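Local coordinates for LPXTG-motif cell wall anchor domain protein (Mobiluncus mulieris, PDB 5U5O) that probably mediates bacterial adhesion as part of a giant cell-wall-anchored surface protein, of which this Ig-like two-domain piece carries intramolecular covalent cross-links, at residues Q167-V177 with E213-L224; E40-L50 with Y95-V103. One frame throughout, in Å; residues are numbered along the deposited sequence.

Two ways of joining beta strands are illustrated by one two-domain piece of a much longer adhesin. Contact 2 comes first along the chain, in the T-Q ester bond domain, where strands of two facing sheets pack through side chains. Contact 1 follows in the DUF5979 domain, where neighbouring strands of one sheet share a backbone ladder. The centres of contact 1 and contact 2 lie about 48 Å apart, on opposite sides of the chain's centre. The nearest atoms of contact 1 and contact 2 are about 15 Å apart. Strand 150-178, though interrupted, runs from the first domain into the second, pairing with strand 118-127 beside contact 2 before supplying residues 167-177 of contact 1. The domains thus follow each other end to end.

Contact 1: residues Q167-V177 with E213-L224; sequences QFGSLKLTKTV and EGEEKTVEGIPL
Lys-175 and Gly-214 stand at one end of an antiparallel ladder of eight backbone hydrogen bonds joining 167-177 to 213-224, and Gly-169 and Ile-222 stand at the other. Gly-169, Leu-171 and Leu-173 each give and take a bond with Ile-222, Val-219 and Lys-217, respectively. Near the far end the register slips by one: Gly-221 and Ile-222 both face Gly-169, a G1 beta bulge with Gly-221 at a positive phi of 68°. At the bulge, Gly-169 O receives Ile-222 N from 43° above its carbonyl plane. Gly-221 N donates to a water at 2.8 Å, which also meets Glu-220 OE1.

Waters tie together further polar groups along the ladder. One bridges Gln-167 O and Leu-224 N; another joins Thr-174 OG1 to Glu-216 OE1; a third accepts from Val-177 N at 2.9 Å and donates to Glu-213 OE2. The fully extended Glu-213 lays its CD 3.5 Å from Val-177 CB, while OE1 is paired with Arg-189. On the face of Thr-174 and Thr-218, Glu-216 projects with CG between backbone N and carbonyl carbon (chi1 60°), and its OE2 forms a salt bridge 3.5 Å from Lys-172 NZ. Ser-170 OG is satisfied by Asn-281. Lys-175 NZ is covalently joined to Asn-288 CG, the isopeptide cross-link, and still donates to Thr-176 O at 3.3 Å.

On the opposite face Ile-222 CD1 packs 3.8 Å from Leu-171 CB; these two side chains touch Cys-200 and Cys-228, respectively, the partners of the disulfide. Strand 150-178 is therefore interior here: beyond it, Ser-170, Lys-172 and Thr-174 bond to the segment leading into and along the parallel strand 281-291, while Leu-171 and Leu-173 face strands 193-200 and 226-232 across the core.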
loop_
_atom_site.group_PDB
_atom_site.type_symbol
_atom_site.label_atom_id
_atom_site.label_comp_id
_atom_site.label_asym_id
_atom_site.label_seq_id
_atom_site.Cartn_x
_atom_site.Cartn_y
_atom_site.Cartn_z
ATOM N N GLN A 167 0.016 5.649 -1.202
ATOM C CA GLN A 167 -0.678 6.887 -1.547
ATOM C C GLN A 167 -0.984 6.863 -3.040
ATOM O O GLN A 167 -0.487 6.004 -3.774
ATOM C CB GLN A 167 0.152 8.126 -1.181
ATOM C CG GLN A 167 0.762 8.104 0.215
ATOM C CD GLN A 167 -0.213 7.681 1.299
ATOM O OE1 GLN A 167 0.047 6.735 2.052
ATOM N NE2 GLN A 167 -1.342 8.368 1.380
ATOM N N PHE A 168 -1.827 7.797 -3.471
ATOM C CA PHE A 168 -2.305 7.844 -4.851
ATOM C C PHE A 168 -2.195 9.242 -5.433
ATOM O O PHE A 168 -2.207 10.247 -4.718
ATOM C CB PHE A 168 -3.759 7.361 -4.944
ATOM C CG PHE A 168 -3.936 5.939 -4.492
ATOM C CD1 PHE A 168 -3.740 4.893 -5.387
ATOM C CD2 PHE A 168 -4.226 5.639 -3.170
ATOM C CE1 PHE A 168 -3.843 3.579 -4.986
ATOM C CE2 PHE A 168 -4.350 4.326 -2.761
ATOM C CZ PHE A 168 -4.153 3.294 -3.674
ATOM N N GLY A 169 -2.091 9.268 -6.752
ATOM C CA GLY A 169 -2.129 10.490 -7.535
ATOM C C GLY A 169 -3.464 10.682 -8.227
ATOM O O GLY A 169 -4.433 9.939 -7.960
ATOM N N SER A 170 -3.499 11.671 -9.141
ATOM C CA SER A 170 -4.726 11.976 -9.865
ATOM C C SER A 170 -4.387 12.637 -11.189
ATOM O O SER A 170 -3.265 13.137 -11.395
ATOM C CB SER A 170 -5.622 12.919 -9.069
ATOM O OG SER A 170 -5.003 14.194 -8.858
ATOM N N LEU A 171 -5.378 12.648 -12.062
ATOM C CA LEU A 171 -5.270 13.256 -13.375
ATOM C C LEU A 171 -6.472 14.120 -13.617
ATOM O O LEU A 171 -7.604 13.634 -13.693
ATOM C CB LEU A 171 -5.159 12.180 -14.441
ATOM C CG LEU A 171 -5.060 12.639 -15.903
ATOM C CD1 LEU A 171 -3.932 13.619 -16.188
ATOM C CD2 LEU A 171 -4.902 11.392 -16.752
ATOM N N LYS A 172 -6.215 15.419 -13.805
ATOM C CA LYS A 172 -7.230 16.372 -14.200
ATOM C C LYS A 172 -7.067 16.623 -15.680
ATOM O O LYS A 172 -5.941 16.841 -16.151
ATOM C CB LYS A 172 -7.091 17.691 -13.441
ATOM C CG LYS A 172 -8.195 18.694 -13.756
ATOM C CD LYS A 172 -7.894 20.089 -13.234
ATOM C CE LYS A 172 -7.883 20.130 -11.722
ATOM N NZ LYS A 172 -7.904 21.524 -11.208
ATOM N N LEU A 173 -8.166 16.670 -16.398
ATOM C CA LEU A 173 -8.177 16.962 -17.834
ATOM C C LEU A 173 -9.128 18.110 -18.029
ATOM O O LEU A 173 -10.266 18.066 -17.607
ATOM C CB LEU A 173 -8.673 15.734 -18.624
ATOM C CG LEU A 173 -8.755 15.945 -20.145
ATOM C CD1 LEU A 173 -7.395 16.270 -20.782
ATOM C CD2 LEU A 173 -9.407 14.723 -20.785
ATOM N N THR A 174 -8.660 19.139 -18.740
ATOM C CA THR A 174 -9.437 20.328 -19.116
ATOM C C THR A 174 -9.469 20.399 -20.646
ATOM O O THR A 174 -8.459 20.096 -21.294
ATOM C CB THR A 174 -8.781 21.604 -18.553
ATOM O OG1 THR A 174 -8.722 21.518 -17.129
ATOM C CG2 THR A 174 -9.551 22.873 -18.918
ATOM N N LYS A 175 -10.621 20.757 -21.197
ATOM C CA LYS A 175 -10.763 20.940 -22.653
ATOM C C LYS A 175 -10.771 22.413 -23.015
ATOM O O LYS A 175 -11.514 23.188 -22.428
ATOM C CB LYS A 175 -12.069 20.335 -23.184
ATOM C CG LYS A 175 -12.177 20.308 -24.714
ATOM C CD LYS A 175 -11.075 19.453 -25.309
ATOM C CE LYS A 175 -11.261 18.966 -26.723
ATOM N NZ LYS A 175 -11.096 20.038 -27.736
ATOM N N THR A 176 -9.942 22.805 -23.995
ATOM C CA THR A 176 -9.992 24.162 -24.595
ATOM C C THR A 176 -10.203 23.998 -26.083
ATOM O O THR A 176 -10.041 22.921 -26.656
ATOM C CB THR A 176 -8.711 24.971 -24.312
ATOM O OG1 THR A 176 -7.597 24.247 -24.810
ATOM C CG2 THR A 176 -8.542 25.163 -22.809
ATOM N N VAL A 177 -10.495 25.135 -26.741
ATOM C CA VAL A 177 -10.826 25.160 -28.174
ATOM C C VAL A 177 -10.259 26.442 -28.803
ATOM O O VAL A 177 -10.408 27.493 -28.217
ATOM C CB VAL A 177 -12.365 25.144 -28.410
ATOM C CG1 VAL A 177 -12.736 25.336 -29.878
ATOM C CG2 VAL A 177 -12.984 23.855 -27.890
ATOM N N GLU A 213 -16.288 22.761 -23.833
ATOM C CA GLU A 213 -15.183 23.700 -23.805
ATOM C C GLU A 213 -15.109 24.346 -22.432
ATOM O O GLU A 213 -16.118 24.836 -21.921
ATOM C CB GLU A 213 -15.373 24.750 -24.895
ATOM C CG GLU A 213 -14.289 25.809 -24.938
ATOM C CD GLU A 213 -14.449 26.799 -26.083
ATOM O OE1 GLU A 213 -15.336 26.632 -26.940
ATOM O OE2 GLU A 213 -13.633 27.746 -26.146
ATOM N N GLY A 214 -13.915 24.325 -21.839
ATOM C CA GLY A 214 -13.683 24.929 -20.533
ATOM C C GLY A 214 -13.966 24.055 -19.320
ATOM O O GLY A 214 -13.635 24.432 -18.191
ATOM N N GLU A 215 -14.583 22.895 -19.535
ATOM C CA GLU A 215 -14.864 21.958 -18.455
ATOM C C GLU A 215 -13.659 21.097 -18.113
ATOM O O GLU A 215 -12.742 20.933 -18.915
ATOM C CB GLU A 215 -16.071 21.073 -18.809
ATOM C CG GLU A 215 -17.367 21.858 -18.926
ATOM C CD GLU A 215 -18.603 20.988 -19.082
ATOM O OE1 GLU A 215 -18.508 19.840 -19.585
ATOM O OE2 GLU A 215 -19.697 21.480 -18.737
ATOM N N GLU A 216 -13.677 20.551 -16.896
ATOM C CA GLU A 216 -12.642 19.648 -16.410
ATOM C C GLU A 216 -13.244 18.379 -15.775
ATOM O O GLU A 216 -14.406 18.360 -15.360
ATOM C CB GLU A 216 -11.719 20.337 -15.404
ATOM C CG GLU A 216 -12.398 20.878 -14.166
ATOM C CD GLU A 216 -11.419 21.461 -13.175
ATOM O OE1 GLU A 216 -10.915 22.573 -13.422
ATOM O OE2 GLU A 216 -11.172 20.812 -12.135
ATOM N N LYS A 217 -12.435 17.324 -15.721
ATOM C CA LYS A 217 -12.773 16.064 -15.057
ATOM C C LYS A 217 -11.502 15.592 -14.397
ATOM O O LYS A 217 -10.429 15.635 -15.002
ATOM C CB LYS A 217 -13.218 15.057 -16.120
ATOM C CG LYS A 217 -13.230 13.594 -15.714
ATOM C CD LYS A 217 -14.528 13.282 -15.052
ATOM C CE LYS A 217 -14.541 11.837 -14.603
ATOM N NZ LYS A 217 -15.618 11.668 -13.610
ATOM N N THR A 218 -11.617 15.101 -13.168
ATOM C CA THR A 218 -10.490 14.494 -12.475
ATOM C C THR A 218 -10.734 13.002 -12.215
ATOM O O THR A 218 -11.806 12.602 -11.713
ATOM C CB THR A 218 -10.202 15.219 -11.157
ATOM O OG1 THR A 218 -9.934 16.596 -11.440
ATOM C CG2 THR A 218 -8.990 14.654 -10.469
ATOM N N VAL A 219 -9.757 12.186 -12.573
ATOM C CA VAL A 219 -9.685 10.783 -12.185
ATOM C C VAL A 219 -8.777 10.687 -10.961
ATOM O O VAL A 219 -7.589 11.052 -11.015
ATOM C CB VAL A 219 -9.143 9.912 -13.330
ATOM C CG1 VAL A 219 -8.954 8.464 -12.896
ATOM C CG2 VAL A 219 -10.051 10.004 -14.547
ATOM N N GLU A 220 -9.353 10.208 -9.857
ATOM C CA GLU A 220 -8.648 10.088 -8.585
ATOM C C GLU A 220 -8.110 8.679 -8.374
ATOM O O GLU A 220 -8.442 7.753 -9.122
ATOM C CB GLU A 220 -9.611 10.401 -7.433
ATOM C CG GLU A 220 -10.325 11.749 -7.513
ATOM C CD GLU A 220 -9.490 12.922 -7.034
ATOM O OE1 GLU A 220 -8.346 12.719 -6.576
ATOM O OE2 GLU A 220 -9.994 14.067 -7.101
ATOM N N GLY A 221 -7.289 8.510 -7.341
ATOM C CA GLY A 221 -6.888 7.158 -6.911
ATOM C C GLY A 221 -5.996 6.399 -7.874
ATOM O O GLY A 221 -6.094 5.173 -8.009
ATOM N N ILE A 222 -5.119 7.140 -8.551
ATOM C CA ILE A 222 -4.214 6.537 -9.517
ATOM C C ILE A 222 -2.930 6.118 -8.780
ATOM O O ILE A 222 -2.290 6.968 -8.147
ATOM C CB ILE A 222 -3.889 7.499 -10.683
ATOM C CG1 ILE A 222 -5.201 7.913 -11.371
ATOM C CG2 ILE A 222 -2.968 6.791 -11.652
ATOM C CD1 ILE A 222 -5.036 8.985 -12.446
ATOM N N PRO A 223 -2.520 4.833 -8.892
ATOM C CA PRO A 223 -1.265 4.391 -8.277
ATOM C C PRO A 223 -0.073 5.263 -8.715
ATOM O O PRO A 223 0.038 5.639 -9.877
ATOM C CB PRO A 223 -1.112 2.963 -8.801
ATOM C CG PRO A 223 -2.507 2.495 -9.018
ATOM C CD PRO A 223 -3.222 3.717 -9.541
ATOM N N LEU A 224 0.807 5.572 -7.777
ATOM C CA LEU A 224 1.990 6.364 -8.050
ATOM C C LEU A 224 2.927 5.608 -8.989
ATOM O O LEU A 224 3.295 4.459 -8.759
ATOM C CB LEU A 224 2.664 6.725 -6.743
ATOM C CG LEU A 224 1.842 7.678 -5.865
ATOM C CD1 LEU A 224 2.521 7.833 -4.512
ATOM C CD2 LEU A 224 1.629 9.040 -6.524
HETATM O O HOH W 1 0.567 4.005 -5.263
HETATM O O HOH W 2 -6.469 10.668 -5.743
HETATM O O HOH W 3 -9.660 23.599 -15.659
HETATM O O HOH W 4 -11.246 27.247 -24.846
#

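Contact 2: residues E40-L50 with Y95-V103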
loop_
_atom_site.group_PDB
_atom_site.type_symbol
_atom_site.label_atom_id
_atom_site.label_comp_id
_atom_site.label_asym_id
_atom_site.label_seq_id
_atom_site.Cartn_x
_atom_site.Cartn_y
_atom_site.Cartn_z
ATOM N N GLU A 40 7.984 -16.874 36.557
ATOM C CA GLU A 40 9.009 -15.898 36.961
ATOM C C GLU A 40 10.286 -16.639 37.321
ATOM O O GLU A 40 10.256 -17.667 38.009
ATOM C CB GLU A 40 8.528 -15.047 38.134
ATOM C CG GLU A 40 7.362 -14.134 37.778
ATOM C CD GLU A 40 6.837 -13.306 38.938
ATOM O OE1 GLU A 40 7.471 -13.222 40.006
ATOM O OE2 GLU A 40 5.754 -12.720 38.768
ATOM N N GLY A 41 11.407 -16.120 36.830
ATOM C CA GLY A 41 12.717 -16.707 37.035
ATOM C C GLY A 41 13.198 -17.653 35.959
ATOM O O GLY A 41 14.371 -18.012 35.941
ATOM N N LYS A 42 12.305 -18.120 35.087
ATOM C CA LYS A 42 12.721 -18.945 33.961
ATOM C C LYS A 42 13.109 -18.070 32.771
ATOM O O LYS A 42 12.559 -16.984 32.586
ATOM C CB LYS A 42 11.622 -19.947 33.573
ATOM C CG LYS A 42 11.359 -21.000 34.667
ATOM C CD LYS A 42 10.742 -22.308 34.179
ATOM C CE LYS A 42 11.772 -23.270 33.581
ATOM N NZ LYS A 42 11.165 -24.527 33.063
ATOM N N THR A 43 13.978 -18.629 31.939
ATOM C CA THR A 43 14.468 -17.975 30.740
ATOM C C THR A 43 13.916 -18.670 29.511
ATOM O O THR A 43 14.273 -19.790 29.213
ATOM C CB THR A 43 16.006 -17.941 30.676
ATOM O OG1 THR A 43 16.486 -17.246 31.825
ATOM C CG2 THR A 43 16.483 -17.226 29.391
ATOM N N TYR A 44 13.070 -17.955 28.787
ATOM C CA TYR A 44 12.432 -18.424 27.570
ATOM C C TYR A 44 13.131 -17.797 26.370
ATOM O O TYR A 44 13.814 -16.750 26.493
ATOM C CB TYR A 44 10.978 -17.962 27.537
ATOM C CG TYR A 44 10.153 -18.529 28.663
ATOM C CD1 TYR A 44 10.173 -17.962 29.925
ATOM C CD2 TYR A 44 9.294 -19.604 28.454
ATOM C CE1 TYR A 44 9.418 -18.489 30.973
ATOM C CE2 TYR A 44 8.521 -20.117 29.491
ATOM C CZ TYR A 44 8.582 -19.552 30.743
ATOM O OH TYR A 44 7.862 -20.046 31.819
ATOM N N ALA A 45 12.987 -18.428 25.213
ATOM C CA ALA A 45 13.344 -17.784 23.943
ATOM C C ALA A 45 12.054 -17.433 23.232
ATOM O O ALA A 45 11.083 -18.193 23.220
ATOM C CB ALA A 45 14.198 -18.689 23.067
ATOM N N ILE A 46 12.060 -16.254 22.615
ATOM C CA ILE A 46 10.972 -15.794 21.770
ATOM C C ILE A 46 11.462 -15.502 20.366
ATOM O O ILE A 46 12.602 -15.010 20.188
ATOM C CB ILE A 46 10.203 -14.592 22.378
ATOM C CG1 ILE A 46 11.140 -13.444 22.768
ATOM C CG2 ILE A 46 9.359 -15.095 23.556
ATOM C CD1 ILE A 46 10.384 -12.190 23.140
ATOM N N ALA A 47 10.626 -15.754 19.374
ATOM C CA ALA A 47 10.951 -15.404 17.974
ATOM C C ALA A 47 9.743 -14.815 17.338
ATOM O O ALA A 47 8.601 -15.272 17.566
ATOM C CB ALA A 47 11.376 -16.640 17.209
ATOM N N GLY A 48 9.983 -13.812 16.507
ATOM C CA GLY A 48 8.954 -13.187 15.707
ATOM C C GLY A 48 9.348 -13.160 14.237
ATOM O O GLY A 48 10.545 -13.074 13.901
ATOM N N GLN A 49 8.342 -13.207 13.369
ATOM C CA GLN A 49 8.517 -13.055 11.925
ATOM C C GLN A 49 7.413 -12.192 11.375
ATOM O O GLN A 49 6.277 -12.258 11.824
ATOM C CB GLN A 49 8.518 -14.393 11.179
ATOM C CG GLN A 49 9.436 -15.447 11.752
ATOM C CD GLN A 49 8.828 -16.189 12.937
ATOM O OE1 GLN A 49 7.626 -16.509 12.952
ATOM N NE2 GLN A 49 9.653 -16.469 13.939
ATOM N N LEU A 50 7.772 -11.404 10.362
ATOM C CA LEU A 50 6.839 -10.563 9.633
ATOM C C LEU A 50 6.606 -11.143 8.246
ATOM O O LEU A 50 7.569 -11.439 7.526
ATOM C CB LEU A 50 7.434 -9.150 9.486
ATOM C CG LEU A 50 6.503 -8.116 8.873
ATOM C CD1 LEU A 50 5.335 -7.787 9.776
ATOM C CD2 LEU A 50 7.310 -6.858 8.563
ATOM N N TYR A 95 2.915 -11.058 31.107
ATOM C CA TYR A 95 4.214 -10.402 31.165
ATOM C C TYR A 95 4.564 -9.888 29.777
ATOM O O TYR A 95 4.497 -10.625 28.799
ATOM C CB TYR A 95 5.276 -11.365 31.640
ATOM C CG TYR A 95 4.982 -11.924 33.010
ATOM C CD1 TYR A 95 4.131 -13.019 33.176
ATOM C CD2 TYR A 95 5.531 -11.351 34.156
ATOM C CE1 TYR A 95 3.857 -13.524 34.435
ATOM C CE2 TYR A 95 5.255 -11.877 35.422
ATOM C CZ TYR A 95 4.411 -12.963 35.549
ATOM O OH TYR A 95 4.142 -13.458 36.799
ATOM N N GLU A 96 4.994 -8.619 29.694
ATOM C CA GLU A 96 5.186 -7.949 28.405
ATOM C C GLU A 96 6.648 -7.651 28.132
ATOM O O GLU A 96 7.378 -7.232 29.019
ATOM C CB GLU A 96 4.368 -6.683 28.374
ATOM C CG GLU A 96 4.340 -6.000 27.014
ATOM C CD GLU A 96 3.447 -4.787 27.009
ATOM O OE1 GLU A 96 2.232 -4.924 26.783
ATOM O OE2 GLU A 96 3.969 -3.657 27.132
ATOM N N THR A 97 7.051 -7.919 26.897
ATOM C CA THR A 97 8.352 -7.458 26.399
ATOM C C THR A 97 8.145 -7.056 24.948
ATOM O O THR A 97 7.011 -6.966 24.486
ATOM C CB THR A 97 9.417 -8.552 26.581
ATOM O OG1 THR A 97 10.699 -8.013 26.238
ATOM C CG2 THR A 97 9.136 -9.789 25.757
ATOM N N GLU A 98 9.224 -6.709 24.244
ATOM C CA GLU A 98 9.067 -6.303 22.842
ATOM C C GLU A 98 10.264 -6.667 21.997
ATOM O O GLU A 98 11.364 -6.865 22.516
ATOM C CB GLU A 98 8.804 -4.806 22.729
ATOM C CG GLU A 98 9.927 -3.934 23.240
ATOM C CD GLU A 98 9.577 -2.465 23.180
ATOM O OE1 GLU A 98 8.834 -1.995 24.065
ATOM O OE2 GLU A 98 10.047 -1.779 22.249
ATOM N N MET A 99 10.032 -6.753 20.689
ATOM C CA MET A 99 11.103 -6.931 19.712
ATOM C C MET A 99 10.766 -6.101 18.479
ATOM O O MET A 99 9.606 -5.776 18.242
ATOM C CB MET A 99 11.343 -8.394 19.331
ATOM C CG MET A 99 10.101 -9.300 19.354
ATOM S SD MET A 99 10.345 -10.893 18.525
ATOM C CE MET A 99 11.803 -11.498 19.386
ATOM N N ASP A 100 11.798 -5.719 17.726
ATOM C CA ASP A 100 11.622 -4.976 16.485
ATOM C C ASP A 100 11.748 -5.879 15.274
ATOM O O ASP A 100 12.618 -6.748 15.227
ATOM C CB ASP A 100 12.687 -3.889 16.373
ATOM C CG ASP A 100 12.449 -2.714 17.305
ATOM O OD1 ASP A 100 11.338 -2.517 17.836
ATOM O OD2 ASP A 100 13.393 -1.885 17.398
ATOM N N LEU A 101 10.879 -5.657 14.288
ATOM C CA LEU A 101 10.932 -6.347 13.001
ATOM C C LEU A 101 11.041 -5.280 11.905
ATOM O O LEU A 101 10.087 -4.533 11.662
ATOM C CB LEU A 101 9.675 -7.206 12.805
ATOM C CG LEU A 101 9.549 -8.410 13.749
ATOM C CD1 LEU A 101 8.137 -8.969 13.709
ATOM C CD2 LEU A 101 10.561 -9.482 13.375
ATOM N N THR A 102 12.207 -5.203 11.271
ATOM C CA THR A 102 12.496 -4.137 10.327
ATOM C C THR A 102 12.457 -4.677 8.913
ATOM O O THR A 102 13.134 -5.644 8.578
ATOM C CB THR A 102 13.832 -3.476 10.686
ATOM O OG1 THR A 102 13.697 -2.877 11.981
ATOM C CG2 THR A 102 14.206 -2.403 9.692
ATOM N N VAL A 103 11.647 -4.028 8.081
ATOM C CA VAL A 103 11.462 -4.421 6.691
ATOM C C VAL A 103 11.914 -3.294 5.764
ATOM O O VAL A 103 11.581 -2.120 5.970
ATOM C CB VAL A 103 9.995 -4.865 6.416
ATOM C CG1 VAL A 103 8.981 -3.804 6.812
ATOM C CG2 VAL A 103 9.810 -5.308 4.976
#
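Met-99 meets Gly-48 and Ile-46 in the middle of a beta-sandwich interface, the core of the first Ig-like domain. Strands 43-50 and 95-103 belong to different sheets and run in roughly the same direction, 27° apart; no backbone hydrogen bond joins them, and their axes are 7.7 Å apart at closest approach. Alternation sorts the residues: Ile-46 and Leu-50 point inward, whereas Gln-49 turns away to bond with Gln-125 of strand 118-127.

The conformation of Met-99 is unusual at its first torsion, chi1 32°, well short of a staggered value. It carries SD to within 3.6 Å of Gly-48 N, an approach made possible because Gly-48 presents bare backbone here. A bend at the last torsion then swings CE to 3.7 Å from Ile-46 O, alongside Ile-46 CG1, the two side chains sliding past each other in opposite directions. Ile-46 holds CG1 between its backbone N and carbonyl carbon (chi1 53°), and the chain runs straight on from there, so that CD1 meets Thr-97 CG2 tip to tip at 3.8 Å.

Farther along, Leu-101 rests its two methyls on the backbone of the facing strand: CD2 is 3.6 Å from Gly-48 O, and CD1 is 4.0 Å from Gln-49 C. Leu-50 crosses Val-103 at about a right angle, bringing Leu-50 CD2 to 3.9 Å from Val-103 CG1. Around these residues, Leu-126 and Val-70 extend the packing on Ile-46, and Ile-29 that on Leu-50.

The other end of the contact is polar. Glu-40, in the loop leading into the strand, reaches out in an extended conformation to the edge of the Tyr-95 ring, its carboxylate nearly perpendicular to it; Tyr-95 OH donates to the anti lone pair of Glu-40 OE2 at 2.6 Å.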